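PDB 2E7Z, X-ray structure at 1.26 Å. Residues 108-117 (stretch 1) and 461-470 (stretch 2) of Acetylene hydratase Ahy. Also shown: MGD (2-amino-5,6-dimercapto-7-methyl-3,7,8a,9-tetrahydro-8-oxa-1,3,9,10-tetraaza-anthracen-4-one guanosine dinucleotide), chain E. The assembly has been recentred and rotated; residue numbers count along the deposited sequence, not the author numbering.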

# COMPACT_ATOMS: atom_id res chain seq x y z
N THR A 108 7.69 0.39 -5.84
CA THR A 108 7.06 1.14 -4.76
C THR A 108 7.59 2.56 -4.79
O THR A 108 8.68 2.84 -4.23
CB THR A 108 7.35 0.49 -3.40
OG1 THR A 108 6.83 -0.85 -3.43
CG2 THR A 108 6.68 1.28 -2.29
N GLU A 109 6.85 3.47 -5.42
CA GLU A 109 7.38 4.80 -5.60
C GLU A 109 7.44 5.59 -4.30
O GLU A 109 8.29 6.48 -4.18
CB GLU A 109 6.63 5.56 -6.71
CG GLU A 109 7.11 6.99 -6.94
CD GLU A 109 8.61 7.11 -7.25
OE1 GLU A 109 9.31 6.08 -7.43
OE2 GLU A 109 9.06 8.27 -7.29
N ILE A 110 6.57 5.29 -3.31
CA ILE A 110 6.66 6.09 -2.08
C ILE A 110 7.98 5.90 -1.36
O ILE A 110 8.37 6.76 -0.57
CB ILE A 110 5.44 5.84 -1.15
CG1 ILE A 110 5.12 7.07 -0.28
CG2 ILE A 110 5.61 4.58 -0.31
CD1 ILE A 110 4.61 8.31 -1.07
N ASN A 111 8.65 4.78 -1.63
CA ASN A 111 9.93 4.55 -1.00
C ASN A 111 11.08 5.33 -1.62
O ASN A 111 12.18 5.33 -1.08
CB ASN A 111 10.31 3.06 -0.98
CG ASN A 111 9.40 2.21 -0.10
OD1 ASN A 111 8.70 2.73 0.77
ND2 ASN A 111 9.40 0.92 -0.34
N GLN A 112 10.83 5.92 -2.79
CA GLN A 112 11.88 6.52 -3.62
C GLN A 112 11.65 7.99 -3.89
O GLN A 112 12.56 8.81 -3.82
CB GLN A 112 11.95 5.77 -4.94
CG GLN A 112 12.32 4.30 -4.77
CD GLN A 112 12.16 3.57 -6.06
OE1 GLN A 112 13.11 3.44 -6.83
NE2 GLN A 112 10.95 3.12 -6.34
N GLN A 113 10.42 8.31 -4.30
CA GLN A 113 9.96 9.70 -4.47
C GLN A 113 10.97 10.47 -5.32
O GLN A 113 11.39 11.59 -4.96
CB GLN A 113 9.71 10.35 -3.11
CG GLN A 113 8.64 9.57 -2.41
CD GLN A 113 7.92 10.34 -1.31
OE1 GLN A 113 7.54 11.51 -1.46
NE2 GLN A 113 7.69 9.65 -0.21
N SER A 114 11.28 9.87 -6.49
CA SER A 114 12.34 10.38 -7.33
C SER A 114 12.07 10.36 -8.83
O SER A 114 12.87 10.92 -9.56
CB SER A 114 13.64 9.60 -7.08
OG SER A 114 14.13 9.92 -5.78
N GLU A 115 10.96 9.76 -9.30
CA GLU A 115 10.81 9.65 -10.76
C GLU A 115 9.72 10.53 -11.36
O GLU A 115 9.77 10.79 -12.55
CB GLU A 115 10.72 8.19 -11.23
CG GLU A 115 9.68 7.28 -10.57
CD GLU A 115 8.25 7.40 -11.09
OE1 GLU A 115 7.98 7.93 -12.20
OE2 GLU A 115 7.34 6.89 -10.37
N TYR A 116 8.74 10.99 -10.57
CA TYR A 116 7.85 12.08 -10.98
C TYR A 116 7.03 11.74 -12.23
O TYR A 116 6.59 12.63 -12.94
CB TYR A 116 8.61 13.39 -11.16
CG TYR A 116 9.29 13.85 -9.89
CD1 TYR A 116 8.58 14.53 -8.92
CD2 TYR A 116 10.63 13.53 -9.65
CE1 TYR A 116 9.19 14.94 -7.73
CE2 TYR A 116 11.26 13.91 -8.45
CZ TYR A 116 10.51 14.60 -7.49
OH TYR A 116 11.07 14.99 -6.30
N GLY A 117 6.78 10.46 -12.46
CA GLY A 117 6.01 10.00 -13.63
C GLY A 117 6.85 9.42 -14.75
O GLY A 117 6.29 8.85 -15.72
N GLU A 461 19.73 11.43 1.47
CA GLU A 461 20.67 11.75 0.40
C GLU A 461 20.00 12.39 -0.81
O GLU A 461 20.59 12.44 -1.90
CB GLU A 461 21.39 10.49 -0.07
CG GLU A 461 22.13 9.73 1.04
CD GLU A 461 22.63 8.36 0.59
OE1 GLU A 461 22.09 7.80 -0.40
OE2 GLU A 461 23.56 7.85 1.25
N ARG A 462 18.77 12.88 -0.65
CA ARG A 462 18.04 13.37 -1.82
C ARG A 462 17.04 14.47 -1.50
O ARG A 462 16.39 14.44 -0.45
CB ARG A 462 17.33 12.20 -2.50
CG ARG A 462 16.22 11.52 -1.64
CD ARG A 462 15.78 10.23 -2.31
NE ARG A 462 14.77 9.51 -1.53
CZ ARG A 462 14.76 8.18 -1.37
NH1 ARG A 462 13.80 7.61 -0.66
NH2 ARG A 462 15.69 7.43 -1.96
N PRO A 463 16.85 15.40 -2.45
CA PRO A 463 15.73 16.33 -2.33
C PRO A 463 14.46 15.63 -2.80
O PRO A 463 14.54 14.71 -3.62
CB PRO A 463 16.10 17.42 -3.32
CG PRO A 463 16.82 16.69 -4.42
CD PRO A 463 17.60 15.58 -3.71
N VAL A 464 13.31 16.08 -2.32
CA VAL A 464 12.02 15.59 -2.82
C VAL A 464 11.01 16.72 -2.87
O VAL A 464 10.88 17.49 -1.91
CB VAL A 464 11.43 14.46 -1.91
CG1 VAL A 464 10.07 13.98 -2.46
CG2 VAL A 464 12.37 13.28 -1.79
N VAL A 465 10.30 16.81 -3.99
CA VAL A 465 9.07 17.58 -4.05
C VAL A 465 7.92 16.59 -3.98
O VAL A 465 7.87 15.63 -4.74
CB VAL A 465 8.98 18.40 -5.37
CG1 VAL A 465 7.56 18.94 -5.63
CG2 VAL A 465 9.99 19.54 -5.35
N GLN A 466 6.98 16.85 -3.07
CA GLN A 466 5.77 16.04 -2.95
C GLN A 466 4.59 16.78 -3.59
O GLN A 466 4.69 17.97 -3.86
CB GLN A 466 5.47 15.80 -1.47
CG GLN A 466 6.53 14.91 -0.84
CD GLN A 466 6.13 14.37 0.51
OE1 GLN A 466 5.59 15.10 1.33
NE2 GLN A 466 6.41 13.08 0.76
N PRO A 467 3.45 16.10 -3.77
CA PRO A 467 3.18 14.70 -3.40
C PRO A 467 3.58 13.68 -4.47
O PRO A 467 3.48 13.97 -5.67
CB PRO A 467 1.66 14.69 -3.23
CG PRO A 467 1.16 15.71 -4.26
CD PRO A 467 2.24 16.80 -4.27
N ASN A 468 4.03 12.51 -4.02
CA ASN A 468 4.36 11.43 -4.94
C ASN A 468 3.37 10.28 -5.02
O ASN A 468 3.60 9.29 -5.73
CB ASN A 468 5.77 10.99 -4.66
CG ASN A 468 6.74 12.10 -5.01
OD1 ASN A 468 7.38 12.71 -4.13
ND2 ASN A 468 6.78 12.44 -6.29
N TRP A 469 2.26 10.47 -4.32
CA TRP A 469 1.02 9.76 -4.63
C TRP A 469 0.08 10.84 -5.12
O TRP A 469 -0.34 11.72 -4.35
CB TRP A 469 0.45 9.09 -3.38
CG TRP A 469 1.12 7.77 -3.00
CD1 TRP A 469 1.81 6.93 -3.81
CD2 TRP A 469 1.08 7.15 -1.71
NE1 TRP A 469 2.21 5.82 -3.10
CE2 TRP A 469 1.78 5.94 -1.81
CE3 TRP A 469 0.53 7.52 -0.47
CZ2 TRP A 469 1.95 5.09 -0.72
CZ3 TRP A 469 0.71 6.68 0.60
CH2 TRP A 469 1.40 5.48 0.47
N GLU A 470 -0.21 10.80 -6.41
CA GLU A 470 -1.00 11.87 -7.02
C GLU A 470 -2.43 11.78 -6.55
O GLU A 470 -3.11 10.76 -6.72
CB GLU A 470 -0.88 11.80 -8.53
CG GLU A 470 -1.67 12.90 -9.25
CD GLU A 470 -0.89 13.58 -10.38
OE1 GLU A 470 0.00 14.40 -10.07
OE2 GLU A 470 -1.18 13.34 -11.57
PB MGD E . 9.00 -4.26 0.83
O1B MGD E . 8.31 -5.42 0.16
O2B MGD E . 9.64 -4.44 2.15
O3B MGD E . 8.00 -3.02 1.01
O3A MGD E . 5.69 -2.84 0.04
PA MGD E . 7.15 -2.16 -0.06
O1A MGD E . 7.15 -0.76 0.49
O2A MGD E . 7.62 -2.42 -1.45
O5' MGD E . 10.10 -3.73 -0.23
C5' MGD E . 10.61 -2.42 -0.09
C4' MGD E . 12.04 -2.47 -0.61
O4' MGD E . 12.48 -1.11 -0.77
C3' MGD E . 13.03 -3.07 0.38
O3' MGD E . 13.72 -4.15 -0.26
C2' MGD E . 14.00 -1.93 0.77
O2' MGD E . 15.37 -2.30 1.00
C1' MGD E . 13.88 -1.03 -0.43
N9 MGD E . 14.12 0.40 -0.20
C8 MGD E . 13.74 1.15 0.86
N7 MGD E . 14.04 2.44 0.68
C5 MGD E . 14.56 2.54 -0.57
C6 MGD E . 15.08 3.60 -1.42
O6 MGD E . 15.10 4.79 -1.03
N1 MGD E . 15.49 3.24 -2.64
C2 MGD E . 15.56 1.99 -3.09
N2 MGD E . 16.00 1.76 -4.36
N3 MGD E . 15.11 0.97 -2.36
C4 MGD E . 14.61 1.21 -1.13
C10 MGD E . 4.80 -2.37 1.06
C11 MGD E . 3.42 -2.88 0.70
O11 MGD E . 3.48 -4.30 0.85
C12 MGD E . 2.39 -2.28 1.63
S12 MGD E . 2.34 -0.58 1.79
C13 MGD E . 1.50 -3.06 2.26
S13 MGD E . 0.40 -2.44 3.41
C14 MGD E . 1.40 -4.54 2.03
N15 MGD E . 1.85 -5.31 3.18
C16 MGD E . 1.88 -6.65 2.96
C17 MGD E . 1.64 -7.66 4.00
O17 MGD E . 1.36 -7.31 5.17
N18 MGD E . 1.71 -8.96 3.65
C19 MGD E . 1.99 -9.37 2.38
N19 MGD E . 2.05 -10.69 2.09
N20 MGD E . 2.25 -8.50 1.40
C21 MGD E . 2.20 -7.18 1.62
N22 MGD E . 2.43 -6.33 0.62
C23 MGD E . 2.20 -4.91 0.77
O HOH W 1 4.19 3.58 -3.38
O HOH W 2 13.23 13.54 -5.64

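The two stretches, at least 347 residues apart in sequence wherever they touch, bury 616 Å² between them and share a cofactor. Arg-462 shows how one side chain can join both tasks. Its NH1 and NH2 donate to MGD O6 at 3.1 and 2.9 Å, so the guanosine end is held by the guanidinium edge, while Arg-462 NH1 also makes a weak hydrogen bond to Asn-111 O (2.8 Å, bent to 125°). The carbonyl Gln-112 O lies over one guanidinium face; at 3.3 Å from Arg-462 NE it is close, but the angle is too poor for a hydrogen bond. From stretch 1, Thr-108 OG1 donates to MGD O2A at 2.6 Å and Asn-111 ND2 to MGD O1A at 2.9 Å, securing a phosphate of the same ligand.

The general principle is that irregular segments can be joined by a mix of side-chain-to-side-chain, side-chain-to-backbone and water-mediated hydrogen bonds. Tyr-116 reaches across so that its OH accepts from Val-465 N (3.0 Å, 166°). Water 2 extends this link, donating to Gln-113 O and Pro-463 O at 2.8 and 2.7 Å and accepting from Tyr-116 OH at 2.7 Å. Gln-113 is anchored at both ends of its amide: NE2 donates back to Ile-110 O at 3.0 Å, and OE1 receives a nearly linear bond from Gln-466 NE2 (2.9 Å, 173°).

Apolar packing completes the contact. Ile-110 CD1 sits 3.8 Å from the centroid of the Trp-469 five-membered ring, only 11° off its normal, a CH-pi contact over the face. Beside it, water 1 accepts from both Ile-110 N (2.9 Å) and Trp-469 NE1 (3.0 Å), bridging the polar groups of the same pair.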